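Local atomic coordinates of 3-dehydroquinate dehydratase (Clostridium difficile, PDB entry 4H3D), a protein that catalyses the cis-dehydration of 3-dehydroquinate to 3-dehydroshikimate through an imine (Schiff-base) intermediate, the third step of the chorismate pathway to the aromatic amino acids. Residues Y70-Y75 against I79-T84; E157-L162 against L189-E194; E57-I62 against T102-E107; V8-I13 against E139-I144. All blocks are in the same frame, centred on the assembly; numbering follows the deposited sequence.

Contact 1: Y70-Y75 against I79-T84; sequences YELRSY and IPLLFT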
loop_
_atom_site.group_PDB
_atom_site.type_symbol
_atom_site.label_atom_id
_atom_site.label_comp_id
_atom_site.label_asym_id
_atom_site.label_seq_id
_atom_site.Cartn_x
_atom_site.Cartn_y
_atom_site.Cartn_z
ATOM N N TYR B 70 33.774 -3.524 14.499
ATOM C CA TYR B 70 34.109 -4.732 15.290
ATOM C C TYR B 70 33.059 -4.991 16.334
ATOM O O TYR B 70 32.549 -6.101 16.451
ATOM C CB TYR B 70 35.417 -4.606 16.113
ATOM C CG TYR B 70 36.685 -4.163 15.447
ATOM C CD1 TYR B 70 36.906 -4.336 14.082
ATOM C CD2 TYR B 70 37.750 -3.666 16.246
ATOM C CE1 TYR B 70 38.123 -3.935 13.505
ATOM C CE2 TYR B 70 38.947 -3.287 15.696
ATOM C CZ TYR B 70 39.144 -3.417 14.330
ATOM O OH TYR B 70 40.349 -3.032 13.805
ATOM N N GLU B 71 32.788 -3.969 17.141
ATOM C CA GLU B 71 31.809 -4.088 18.207
ATOM C C GLU B 71 30.415 -4.362 17.679
ATOM O O GLU B 71 29.732 -5.247 18.159
ATOM C CB GLU B 71 31.788 -2.838 19.073
ATOM C CG GLU B 71 33.026 -2.673 19.899
ATOM C CD GLU B 71 32.836 -1.723 21.066
ATOM O OE1 GLU B 71 31.678 -1.584 21.537
ATOM O OE2 GLU B 71 33.845 -1.142 21.527
ATOM N N LEU B 72 30.010 -3.587 16.687
ATOM C CA LEU B 72 28.715 -3.739 16.080
ATOM C C LEU B 72 28.528 -5.186 15.601
ATOM O O LEU B 72 27.512 -5.822 15.890
ATOM C CB LEU B 72 28.596 -2.754 14.913
ATOM C CG LEU B 72 27.299 -2.674 14.118
ATOM C CD1 LEU B 72 26.118 -2.382 15.020
ATOM C CD2 LEU B 72 27.448 -1.572 13.044
ATOM N N ARG B 73 29.538 -5.711 14.906
ATOM C CA ARG B 73 29.475 -7.059 14.355
ATOM C C ARG B 73 29.216 -8.059 15.475
ATOM O O ARG B 73 28.384 -8.969 15.328
ATOM C CB ARG B 73 30.802 -7.451 13.705
ATOM C CG ARG B 73 30.702 -8.002 12.335
ATOM C CD ARG B 73 29.475 -8.877 12.058
ATOM N NE ARG B 73 29.106 -8.640 10.675
ATOM C CZ ARG B 73 27.956 -8.978 10.103
ATOM N NH1 ARG B 73 26.994 -9.610 10.770
ATOM N NH2 ARG B 73 27.783 -8.674 8.839
ATOM N N SER B 74 29.924 -7.884 16.597
ATOM C CA SER B 74 29.808 -8.795 17.744
ATOM C C SER B 74 28.398 -8.824 18.332
ATOM O O SER B 74 27.956 -9.865 18.811
ATOM C CB SER B 74 30.818 -8.439 18.847
ATOM O OG SER B 74 30.443 -7.267 19.558
ATOM N N TYR B 75 27.702 -7.684 18.306
ATOM C CA TYR B 75 26.325 -7.605 18.844
ATOM C C TYR B 75 25.233 -8.100 17.887
ATOM O O TYR B 75 24.239 -8.648 18.336
ATOM C CB TYR B 75 25.956 -6.175 19.279
ATOM C CG TYR B 75 26.486 -5.761 20.624
ATOM C CD1 TYR B 75 25.844 -6.157 21.797
ATOM C CD2 TYR B 75 27.604 -4.947 20.730
ATOM C CE1 TYR B 75 26.327 -5.769 23.050
ATOM C CE2 TYR B 75 28.094 -4.547 21.971
ATOM C CZ TYR B 75 27.452 -4.963 23.128
ATOM O OH TYR B 75 27.933 -4.571 24.353
ATOM N N ILE B 79 23.365 -11.213 11.459
ATOM C CA ILE B 79 22.411 -10.383 10.708
ATOM C C ILE B 79 23.186 -9.698 9.562
ATOM O O ILE B 79 24.257 -9.142 9.795
ATOM C CB ILE B 79 21.750 -9.319 11.613
ATOM C CG1 ILE B 79 20.837 -9.986 12.636
ATOM C CG2 ILE B 79 20.919 -8.348 10.787
ATOM C CD1 ILE B 79 20.193 -9.011 13.625
ATOM N N PRO B 80 22.673 -9.765 8.321
ATOM C CA PRO B 80 23.400 -9.078 7.250
ATOM C C PRO B 80 23.588 -7.584 7.546
ATOM O O PRO B 80 22.660 -6.926 8.011
ATOM C CB PRO B 80 22.503 -9.271 6.032
ATOM C CG PRO B 80 21.756 -10.573 6.304
ATOM C CD PRO B 80 21.661 -10.708 7.810
ATOM N N LEU B 81 24.787 -7.069 7.288
ATOM C CA LEU B 81 25.098 -5.672 7.542
ATOM C C LEU B 81 25.440 -4.954 6.248
ATOM O O LEU B 81 26.349 -5.380 5.500
ATOM C CB LEU B 81 26.278 -5.559 8.516
ATOM C CG LEU B 81 26.753 -4.159 8.892
ATOM C CD1 LEU B 81 25.667 -3.393 9.607
ATOM C CD2 LEU B 81 28.012 -4.258 9.788
ATOM N N LEU B 82 24.709 -3.873 5.992
ATOM C CA LEU B 82 24.940 -2.980 4.838
ATOM C C LEU B 82 25.706 -1.750 5.323
ATOM O O LEU B 82 25.298 -1.113 6.290
ATOM C CB LEU B 82 23.595 -2.541 4.242
ATOM C CG LEU B 82 23.589 -1.336 3.267
ATOM C CD1 LEU B 82 24.495 -1.593 2.039
ATOM C CD2 LEU B 82 22.138 -0.989 2.849
ATOM N N PHE B 83 26.812 -1.425 4.655
ATOM C CA PHE B 83 27.641 -0.264 5.000
ATOM C C PHE B 83 27.353 0.811 3.974
ATOM O O PHE B 83 27.507 0.576 2.785
ATOM C CB PHE B 83 29.112 -0.649 4.959
ATOM C CG PHE B 83 30.040 0.451 5.356
ATOM C CD1 PHE B 83 30.215 0.768 6.675
ATOM C CD2 PHE B 83 30.763 1.152 4.404
ATOM C CE1 PHE B 83 31.095 1.793 7.066
ATOM C CE2 PHE B 83 31.650 2.166 4.790
ATOM C CZ PHE B 83 31.809 2.474 6.126
ATOM N N THR B 84 26.911 1.982 4.436
ATOM C CA THR B 84 26.541 3.085 3.547
ATOM C C THR B 84 27.078 4.439 4.007
ATOM O O THR B 84 26.702 4.928 5.066
ATOM C CB THR B 84 24.976 3.258 3.441
ATOM O OG1 THR B 84 24.368 2.043 2.957
ATOM C CG2 THR B 84 24.613 4.431 2.468
#
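Arg73 reaches from helix 62-76 to the loop leading into strand 81-84 and to its first residue, Leu81, and its guanidinium does most of the work. NH1 gives a hydrogen bond of 2.9 Å to Ile79 O; the bond is bent, 144° at the hydrogen, and the oxygen lies somewhat out of the guanidinium plane. His77 O takes a second bond from NH1, while NE is held by Leu113 O and NH2 forms a salt bridge with Asp115. With every nitrogen engaged, the rotation of the group is fixed. Bends at chi2 and chi3 bring the group alongside Leu81, where Arg73 NH2 comes within 3.5 Å of Leu81 CB as the two side chains run past each other in opposite senses. Asp115 OD2 also accepts from Leu81 N, so one carboxylate ties the arginine to the strand.

The preceding residue, Leu72, adds an apolar touch, its CD2 lying 4.3 Å from Leu81 CD2. Leu81 has CG anti to its backbone N (chi1 180°), which carries its methyls toward the helix. Leu72 also packs on Ala38 of helix 31-41. This is the helix-to-strand turn of a beta-alpha-beta unit, 48-52, 62-76 and 81-84, as repeated round a TIM barrel.

Contact 2: E157-L162 against L189-E194; sequences EIVSRL and LEATNE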
loop_
_atom_site.group_PDB
_atom_site.type_symbol
_atom_site.label_atom_id
_atom_site.label_comp_id
_atom_site.label_asym_id
_atom_site.label_seq_id
_atom_site.Cartn_x
_atom_site.Cartn_y
_atom_site.Cartn_z
ATOM N N GLU B 157 13.542 7.113 -17.953
ATOM C CA GLU B 157 14.754 7.598 -17.281
ATOM C C GLU B 157 15.076 6.695 -16.099
ATOM O O GLU B 157 16.217 6.315 -15.896
ATOM C CB GLU B 157 14.578 9.027 -16.763
ATOM C CG GLU B 157 14.333 10.060 -17.831
ATOM C CD GLU B 157 14.151 11.434 -17.228
ATOM O OE1 GLU B 157 15.153 11.994 -16.718
ATOM O OE2 GLU B 157 13.007 11.954 -17.278
ATOM N N ILE B 158 14.062 6.366 -15.310
ATOM C CA ILE B 158 14.256 5.476 -14.147
ATOM C C ILE B 158 14.802 4.113 -14.640
ATOM O O ILE B 158 15.824 3.613 -14.131
ATOM C CB ILE B 158 12.955 5.310 -13.356
ATOM C CG1 ILE B 158 12.547 6.652 -12.728
ATOM C CG2 ILE B 158 13.120 4.260 -12.237
ATOM C CD1 ILE B 158 11.158 6.645 -12.139
ATOM N N VAL B 159 14.157 3.545 -15.659
ATOM C CA VAL B 159 14.615 2.274 -16.212
ATOM C C VAL B 159 16.054 2.388 -16.754
ATOM O O VAL B 159 16.855 1.465 -16.567
ATOM C CB VAL B 159 13.657 1.729 -17.313
ATOM C CG1 VAL B 159 14.280 0.516 -18.016
ATOM C CG2 VAL B 159 12.297 1.361 -16.717
ATOM N N SER B 160 16.396 3.522 -17.386
ATOM C CA SER B 160 17.738 3.706 -17.950
ATOM C C SER B 160 18.809 3.728 -16.852
ATOM O O SER B 160 19.898 3.169 -17.025
ATOM C CB SER B 160 17.834 4.966 -18.875
ATOM O OG SER B 160 17.817 6.197 -18.145
ATOM N N ARG B 161 18.500 4.349 -15.720
ATOM C CA ARG B 161 19.447 4.392 -14.616
ATOM C C ARG B 161 19.615 3.015 -13.982
ATOM O O ARG B 161 20.720 2.598 -13.700
ATOM C CB ARG B 161 19.028 5.414 -13.576
ATOM C CG ARG B 161 19.081 6.805 -14.120
ATOM C CD ARG B 161 18.899 7.834 -13.063
ATOM N NE ARG B 161 18.625 9.112 -13.678
ATOM C CZ ARG B 161 18.243 10.199 -13.030
ATOM N NH1 ARG B 161 18.115 10.190 -11.715
ATOM N NH2 ARG B 161 18.003 11.308 -13.707
ATOM N N LEU B 162 18.509 2.313 -13.780
ATOM C CA LEU B 162 18.570 0.962 -13.198
ATOM C C LEU B 162 19.355 0.015 -14.125
ATOM O O LEU B 162 20.146 -0.810 -13.652
ATOM C CB LEU B 162 17.160 0.428 -12.915
ATOM C CG LEU B 162 16.370 1.170 -11.827
ATOM C CD1 LEU B 162 14.889 0.731 -11.817
ATOM C CD2 LEU B 162 17.032 0.980 -10.451
ATOM N N LEU B 189 6.256 3.254 -9.415
ATOM C CA LEU B 189 5.779 1.863 -9.364
ATOM C C LEU B 189 5.714 1.220 -10.755
ATOM O O LEU B 189 6.060 0.043 -10.919
ATOM C CB LEU B 189 4.417 1.773 -8.657
ATOM C CG LEU B 189 4.413 2.093 -7.151
ATOM C CD1 LEU B 189 2.984 1.969 -6.596
ATOM C CD2 LEU B 189 5.374 1.180 -6.375
ATOM N N GLU B 190 5.281 1.983 -11.753
ATOM C CA GLU B 190 5.230 1.497 -13.146
ATOM C C GLU B 190 6.640 1.160 -13.687
ATOM O O GLU B 190 6.847 0.121 -14.343
ATOM C CB GLU B 190 4.579 2.549 -14.057
ATOM C CG GLU B 190 4.399 2.065 -15.519
ATOM C CD GLU B 190 3.962 3.171 -16.472
ATOM O OE1 GLU B 190 3.565 2.842 -17.616
ATOM O OE2 GLU B 190 4.043 4.367 -16.088
ATOM N N ALA B 191 7.586 2.052 -13.421
ATOM C CA ALA B 191 8.984 1.867 -13.811
ATOM C C ALA B 191 9.559 0.646 -13.116
ATOM O O ALA B 191 10.238 -0.167 -13.738
ATOM C CB ALA B 191 9.796 3.115 -13.467
ATOM N N THR B 192 9.266 0.507 -11.822
ATOM C CA THR B 192 9.723 -0.637 -11.040
ATOM C C THR B 192 9.282 -1.955 -11.679
ATOM O O THR B 192 10.094 -2.859 -11.886
ATOM C CB THR B 192 9.177 -0.581 -9.592
ATOM O OG1 THR B 192 9.641 0.616 -8.937
ATOM C CG2 THR B 192 9.598 -1.801 -8.793
ATOM N N ASN B 193 8.003 -2.048 -12.019
ATOM C CA ASN B 193 7.488 -3.295 -12.550
ATOM C C ASN B 193 7.966 -3.576 -13.972
ATOM O O ASN B 193 8.202 -4.737 -14.335
ATOM C CB ASN B 193 5.973 -3.352 -12.457
ATOM C CG ASN B 193 5.440 -4.756 -12.663
ATOM O OD1 ASN B 193 4.783 -5.016 -13.631
ATOM N ND2 ASN B 193 5.787 -5.678 -11.759
ATOM N N GLU B 194 8.107 -2.535 -14.774
ATOM C CA GLU B 194 8.636 -2.700 -16.135
ATOM C C GLU B 194 10.069 -3.241 -16.079
ATOM O O GLU B 194 10.425 -4.162 -16.814
ATOM C CB GLU B 194 8.576 -1.380 -16.900
ATOM C CG GLU B 194 9.112 -1.467 -18.317
ATOM C CD GLU B 194 8.750 -0.245 -19.156
ATOM O OE1 GLU B 194 7.569 0.185 -19.113
ATOM O OE2 GLU B 194 9.640 0.264 -19.871
#
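Neighbouring helices in the outer layer of the TIM barrel meet here: helix 155-167, which follows strand 141-148, and helix 182-199, which follows strand 172-177. The two short segments run in broadly the same direction, with their axes 9.2 Å apart at closest and crossing at -43°. Ala191 is the small residue at the centre, and its CA is 6.1 Å from that of Val159.

Ile158 lies over the Ala191 methyl. Its CG2 is 3.7 Å from Ala191 CB, and CB and CD1 of the same isoleucine are also in touch with that methyl, so the alanine meets the flank of the branched chain and not just one tip. With chi1 at -66°, Ile158 has CG1 beside its backbone N and CG2 anti to it, and both branches can then border the methyl. Val159 comes in next to it: its CG2 is 3.9 Å from Ala191 O, against the helix backbone, and 4.3 Å from Glu194 OE2. Beyond the pair, Ile158 and Leu162 continue inward onto Ile175 of strand 172-177, while Val159 also packs on Met195 and Tyr199.

Helix 182-199 also meets the second subunit, where Glu190 makes a salt bridge to Lys183 of that subunit.

No hydrogen bond joins the two segments, so apolar contact holds them. The carboxylate of Glu194 next to Val159 finds its charge partner in Lys155, at the start of the first helix, and that salt bridge probably adds an electrostatic tie at the border of the apolar patch.

Contact 3: E57-I62 against T102-E107; sequences ENVENI and TTLNKE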
loop_
_atom_site.group_PDB
_atom_site.type_symbol
_atom_site.label_atom_id
_atom_site.label_comp_id
_atom_site.label_asym_id
_atom_site.label_seq_id
_atom_site.Cartn_x
_atom_site.Cartn_y
_atom_site.Cartn_z
ATOM N N GLU B 57 30.542 10.743 13.811
ATOM C CA GLU B 57 31.409 11.950 13.885
ATOM C C GLU B 57 32.874 11.715 13.538
ATOM O O GLU B 57 33.529 12.611 13.010
ATOM C CB GLU B 57 31.291 12.660 15.248
ATOM C CG GLU B 57 29.920 13.268 15.474
ATOM C CD GLU B 57 29.828 14.136 16.711
ATOM O OE1 GLU B 57 28.784 14.801 16.870
ATOM O OE2 GLU B 57 30.783 14.159 17.518
ATOM N N ASN B 58 33.396 10.526 13.828
ATOM C CA ASN B 58 34.795 10.232 13.499
ATOM C C ASN B 58 34.976 9.446 12.202
ATOM O O ASN B 58 35.978 8.756 12.039
ATOM C CB ASN B 58 35.453 9.498 14.683
ATOM C CG ASN B 58 35.519 10.359 15.928
ATOM O OD1 ASN B 58 35.646 11.576 15.844
ATOM N ND2 ASN B 58 35.426 9.729 17.092
ATOM N N VAL B 59 34.033 9.599 11.255
ATOM C CA VAL B 59 34.063 8.841 9.993
ATOM C C VAL B 59 35.360 9.038 9.212
ATOM O O VAL B 59 35.769 8.158 8.471
ATOM C CB VAL B 59 32.822 9.144 9.077
ATOM C CG1 VAL B 59 32.800 10.593 8.633
ATOM C CG2 VAL B 59 32.793 8.200 7.834
ATOM N N GLU B 60 36.015 10.183 9.387
ATOM C CA GLU B 60 37.265 10.470 8.658
ATOM C C GLU B 60 38.488 9.708 9.185
ATOM O O GLU B 60 39.554 9.738 8.570
ATOM C CB GLU B 60 37.540 11.968 8.646
ATOM C CG GLU B 60 36.541 12.748 7.821
ATOM C CD GLU B 60 36.684 14.237 8.016
ATOM O OE1 GLU B 60 36.389 14.733 9.132
ATOM O OE2 GLU B 60 37.061 14.909 7.047
ATOM N N ASN B 61 38.331 9.022 10.314
ATOM C CA ASN B 61 39.391 8.215 10.870
ATOM C C ASN B 61 39.044 6.731 10.710
ATOM O O ASN B 61 38.197 6.183 11.438
ATOM C CB ASN B 61 39.605 8.567 12.311
ATOM C CG ASN B 61 40.872 7.994 12.848
ATOM O OD1 ASN B 61 40.980 6.793 13.049
ATOM N ND2 ASN B 61 41.868 8.860 13.077
ATOM N N ILE B 62 39.709 6.090 9.756
ATOM C CA ILE B 62 39.397 4.714 9.401
ATOM C C ILE B 62 39.529 3.752 10.587
ATOM O O ILE B 62 38.743 2.826 10.722
ATOM C CB ILE B 62 40.262 4.242 8.188
ATOM C CG1 ILE B 62 39.750 2.914 7.652
ATOM C CG2 ILE B 62 41.725 4.148 8.565
ATOM C CD1 ILE B 62 38.346 2.980 7.175
ATOM N N THR B 102 36.387 6.442 -1.669
ATOM C CA THR B 102 36.890 5.214 -2.271
ATOM C C THR B 102 37.653 4.376 -1.242
ATOM O O THR B 102 37.370 3.195 -1.075
ATOM C CB THR B 102 37.796 5.539 -3.470
ATOM O OG1 THR B 102 37.046 6.316 -4.421
ATOM C CG2 THR B 102 38.316 4.267 -4.138
ATOM N N THR B 103 38.582 5.006 -0.541
ATOM C CA THR B 103 39.384 4.333 0.490
ATOM C C THR B 103 38.517 3.755 1.600
ATOM O O THR B 103 38.700 2.603 1.999
ATOM C CB THR B 103 40.416 5.304 1.121
ATOM O OG1 THR B 103 41.284 5.796 0.103
ATOM C CG2 THR B 103 41.253 4.591 2.194
ATOM N N LEU B 104 37.586 4.551 2.112
ATOM C CA LEU B 104 36.690 4.079 3.174
ATOM C C LEU B 104 35.956 2.801 2.752
ATOM O O LEU B 104 35.985 1.787 3.455
ATOM C CB LEU B 104 35.679 5.161 3.527
ATOM C CG LEU B 104 34.624 4.852 4.588
ATOM C CD1 LEU B 104 35.259 4.536 5.952
ATOM C CD2 LEU B 104 33.674 6.019 4.700
ATOM N N ASN B 105 35.286 2.845 1.605
ATOM C CA ASN B 105 34.552 1.675 1.151
ATOM C C ASN B 105 35.427 0.450 0.877
ATOM O O ASN B 105 35.025 -0.679 1.152
ATOM C CB ASN B 105 33.719 2.019 -0.061
ATOM C CG ASN B 105 32.452 2.734 0.309
ATOM O OD1 ASN B 105 31.612 2.186 1.019
ATOM N ND2 ASN B 105 32.296 3.965 -0.175
ATOM N N LYS B 106 36.608 0.670 0.321
ATOM C CA LYS B 106 37.513 -0.433 0.043
ATOM C C LYS B 106 38.036 -1.036 1.334
ATOM O O LYS B 106 38.024 -2.240 1.508
ATOM C CB LYS B 106 38.662 0.039 -0.845
ATOM C CG LYS B 106 38.215 0.353 -2.270
ATOM C CD LYS B 106 39.388 0.741 -3.168
ATOM C CE LYS B 106 40.299 -0.423 -3.491
ATOM N NZ LYS B 106 41.566 0.052 -4.153
ATOM N N GLU B 107 38.478 -0.189 2.252
ATOM C CA GLU B 107 39.025 -0.668 3.508
ATOM C C GLU B 107 37.999 -1.415 4.323
ATOM O O GLU B 107 38.320 -2.432 4.950
ATOM C CB GLU B 107 39.583 0.496 4.334
ATOM C CG GLU B 107 40.909 0.993 3.846
ATOM C CD GLU B 107 42.029 0.022 4.156
ATOM O OE1 GLU B 107 42.018 -0.588 5.257
ATOM O OE2 GLU B 107 42.926 -0.126 3.302
#
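The chain makes a type I beta turn from Asn58 to Asn61, closed by Asn61 N to Asn58 O at 2.9 Å, and enters helix 62-76 at Ile62. Ile62 CA lies 6.8 Å from Leu104 CA on helix 98-110. Leu104 receives Val59 of the turn and Ile62 of the helix start, one on each of its methyls. Its CD1 is 3.7 Å from Ile62 CD1, the two side chains sliding past each other in opposite directions, whereas its CD2 is 3.9 Å from Val59 CG2, with that pair crossing at about a right angle. The leucine's CG stands anti to the backbone N (chi1 178°), which sends the fork out toward the loop.

In the TIM barrel this joins the loop after strand 48-52 to the helix that follows strand 81-84. Leu104 also rests on Phe83 of that strand, and Val59 touches Phe85; the Val59 carbonyl is bonded by Tyr100 OH. Asn61 is the N-cap of helix 62-76, its OD1 accepting from Glu64 N.

At the outer border Ile62 CD1 lies 4.0 Å from Glu107 CB, crossing the start of that side chain roughly at right angles. Glu107 then bends at chi2 (-72°), and its carboxylate forms a salt bridge with Lys66, one turn further along the helix that Ile62 begins.

Contact 4: V8-I13 against E139-I144; sequences VQVKNI and EVKVII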
loop_
_atom_site.group_PDB
_atom_site.type_symbol
_atom_site.label_atom_id
_atom_site.label_comp_id
_atom_site.label_asym_id
_atom_site.label_seq_id
_atom_site.Cartn_x
_atom_site.Cartn_y
_atom_site.Cartn_z
ATOM N N VAL B 8 20.267 -12.668 -4.638
ATOM C CA VAL B 8 21.429 -12.144 -3.945
ATOM C C VAL B 8 21.405 -12.662 -2.514
ATOM O O VAL B 8 20.546 -12.278 -1.739
ATOM C CB VAL B 8 21.458 -10.626 -3.970
ATOM C CG1 VAL B 8 22.622 -10.111 -3.154
ATOM C CG2 VAL B 8 21.547 -10.131 -5.393
ATOM N N GLN B 9 22.344 -13.554 -2.185
ATOM C CA GLN B 9 22.429 -14.134 -0.847
ATOM C C GLN B 9 23.401 -13.323 0.002
ATOM O O GLN B 9 24.526 -13.051 -0.420
ATOM C CB GLN B 9 22.910 -15.583 -0.929
ATOM C CG GLN B 9 22.860 -16.374 0.400
ATOM C CD GLN B 9 21.444 -16.788 0.826
ATOM O OE1 GLN B 9 21.205 -17.103 1.999
ATOM N NE2 GLN B 9 20.506 -16.795 -0.125
ATOM N N VAL B 10 22.946 -12.906 1.178
ATOM C CA VAL B 10 23.787 -12.200 2.149
ATOM C C VAL B 10 23.550 -12.929 3.472
ATOM O O VAL B 10 22.398 -13.114 3.891
ATOM C CB VAL B 10 23.479 -10.674 2.229
ATOM C CG1 VAL B 10 23.927 -9.983 0.958
ATOM C CG2 VAL B 10 21.997 -10.405 2.502
ATOM N N LYS B 11 24.630 -13.387 4.111
ATOM C CA LYS B 11 24.486 -14.235 5.294
ATOM C C LYS B 11 23.462 -15.309 4.893
ATOM O O LYS B 11 23.587 -15.873 3.800
ATOM C CB LYS B 11 24.133 -13.419 6.554
ATOM C CG LYS B 11 25.252 -13.289 7.564
ATOM C CD LYS B 11 26.495 -12.688 7.029
ATOM C CE LYS B 11 27.584 -12.687 8.090
ATOM N NZ LYS B 11 28.888 -12.209 7.550
ATOM N N ASN B 12 22.457 -15.540 5.728
ATOM C CA ASN B 12 21.457 -16.552 5.475
ATOM C C ASN B 12 20.125 -15.955 4.971
ATOM O O ASN B 12 19.069 -16.551 5.153
ATOM C CB ASN B 12 21.239 -17.338 6.771
ATOM C CG ASN B 12 22.561 -17.756 7.428
ATOM O OD1 ASN B 12 23.422 -18.377 6.796
ATOM N ND2 ASN B 12 22.722 -17.410 8.704
ATOM N N ILE B 13 20.197 -14.782 4.330
ATOM C CA ILE B 13 19.006 -14.077 3.796
ATOM C C ILE B 13 19.106 -14.099 2.256
ATOM O O ILE B 13 20.170 -13.832 1.709
ATOM C CB ILE B 13 18.945 -12.589 4.280
ATOM C CG1 ILE B 13 18.601 -12.508 5.770
ATOM C CG2 ILE B 13 17.917 -11.806 3.512
ATOM C CD1 ILE B 13 17.247 -13.153 6.155
ATOM N N GLU B 139 33.853 -10.818 -1.825
ATOM C CA GLU B 139 32.533 -11.448 -1.657
ATOM C C GLU B 139 31.510 -10.540 -0.930
ATOM O O GLU B 139 30.638 -11.012 -0.197
ATOM C CB GLU B 139 32.669 -12.793 -0.940
ATOM C CG GLU B 139 33.749 -13.679 -1.541
ATOM C CD GLU B 139 33.779 -15.088 -0.951
ATOM O OE1 GLU B 139 34.654 -15.357 -0.115
ATOM O OE2 GLU B 139 32.921 -15.915 -1.319
ATOM N N VAL B 140 31.641 -9.244 -1.157
ATOM C CA VAL B 140 30.741 -8.256 -0.625
ATOM C C VAL B 140 29.763 -7.886 -1.741
ATOM O O VAL B 140 30.179 -7.675 -2.871
ATOM C CB VAL B 140 31.518 -7.006 -0.167
ATOM C CG1 VAL B 140 30.545 -5.863 0.273
ATOM C CG2 VAL B 140 32.471 -7.375 0.935
ATOM N N LYS B 141 28.467 -7.833 -1.423
ATOM C CA LYS B 141 27.449 -7.453 -2.394
ATOM C C LYS B 141 27.362 -5.937 -2.529
ATOM O O LYS B 141 27.612 -5.188 -1.581
ATOM C CB LYS B 141 26.084 -8.038 -2.018
ATOM C CG LYS B 141 26.089 -9.530 -1.824
ATOM C CD LYS B 141 26.595 -10.296 -3.046
ATOM C CE LYS B 141 26.545 -11.793 -2.775
ATOM N NZ LYS B 141 27.180 -12.584 -3.854
ATOM N N VAL B 142 27.001 -5.469 -3.714
ATOM C CA VAL B 142 26.989 -4.042 -3.934
ATOM C C VAL B 142 25.641 -3.510 -4.372
ATOM O O VAL B 142 25.006 -4.038 -5.280
ATOM C CB VAL B 142 28.044 -3.629 -4.973
ATOM C CG1 VAL B 142 28.011 -2.089 -5.220
ATOM C CG2 VAL B 142 29.438 -4.051 -4.501
ATOM N N ILE B 143 25.208 -2.481 -3.666
ATOM C CA ILE B 143 24.050 -1.703 -4.037
ATOM C C ILE B 143 24.644 -0.470 -4.731
ATOM O O ILE B 143 25.552 0.149 -4.185
ATOM C CB ILE B 143 23.256 -1.206 -2.784
ATOM C CG1 ILE B 143 22.479 -2.344 -2.136
ATOM C CG2 ILE B 143 22.281 -0.097 -3.165
ATOM C CD1 ILE B 143 21.778 -1.932 -0.848
ATOM N N ILE B 144 24.205 -0.163 -5.954
ATOM C CA ILE B 144 24.596 1.098 -6.585
ATOM C C ILE B 144 23.328 1.932 -6.485
ATOM O O ILE B 144 22.271 1.506 -6.917
ATOM C CB ILE B 144 25.069 0.943 -8.026
ATOM C CG1 ILE B 144 26.315 0.056 -8.074
ATOM C CG2 ILE B 144 25.332 2.330 -8.650
ATOM C CD1 ILE B 144 26.938 -0.143 -9.493
#
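A beta hairpin at the N-terminal end of the chain, strands 8-10 and 13-15, lies against the TIM barrel where strand 141-148 begins, across the N-terminal end of the barrel strands, the place it takes in type I dehydroquinases. The hairpin is closed by a type II' turn from Val10 to Ile13, with Ile13 N bonded to Val10 O and Val10 N to Ile13 O. It does not join the barrel sheet here: strand segments 8-10 and 141-144 cross at -118° with their axes 9.1 Å apart, and no hydrogen bond passes between them.

Lys141 makes all the contacts on the barrel side through its aliphatic stem. Its CG faces the pair of valine methyls, which lie side by side, 3.6 Å from Val10 CG1 and 3.8 Å from Val8 CG1. Lys141 CD also touches the Val8 methyl, since lysine and valine lie alongside, running in opposite directions. Each valine presents CG1 by a different torsion: in Val8 it is anti to the backbone N (chi1 176°), in Val10 it is anti to the carbonyl carbon. Val8 further packs on Leu172 and Val10 on Leu116, so the hairpin spans the strands on both sides of 141-148.

The lysine chain bends at chi2 (-57°) and then extends across the hairpin backbone, bringing Lys141 CE to 3.3 Å from Gln9 O.

All four contacts belong to one TIM barrel and its N-terminal hairpin. Contact 4 closes the longest loop, from residue 8 to 144; contact 3 is nested inside it, and contact 1 inside contact 3, while contact 2 follows later. Contacts 1 and 3 have centres 15 Å apart and meet where Phe83 of strand 81-84 packs on Leu104 and Asn105. The centres of contacts 1 and 4 are 13 Å apart; both reach the same parallel sheet and touch through Pro80 against Val10, Lys11 and Ile13. Contact 2 lies across the barrel, its centre 31 Å from that of contact 1, linked to contact 4 by the succession of strand 141-148 and helix 155-167. Together they join hairpin, strands and outer helices around the barrel that carries Lys174, the Schiff-base lysine.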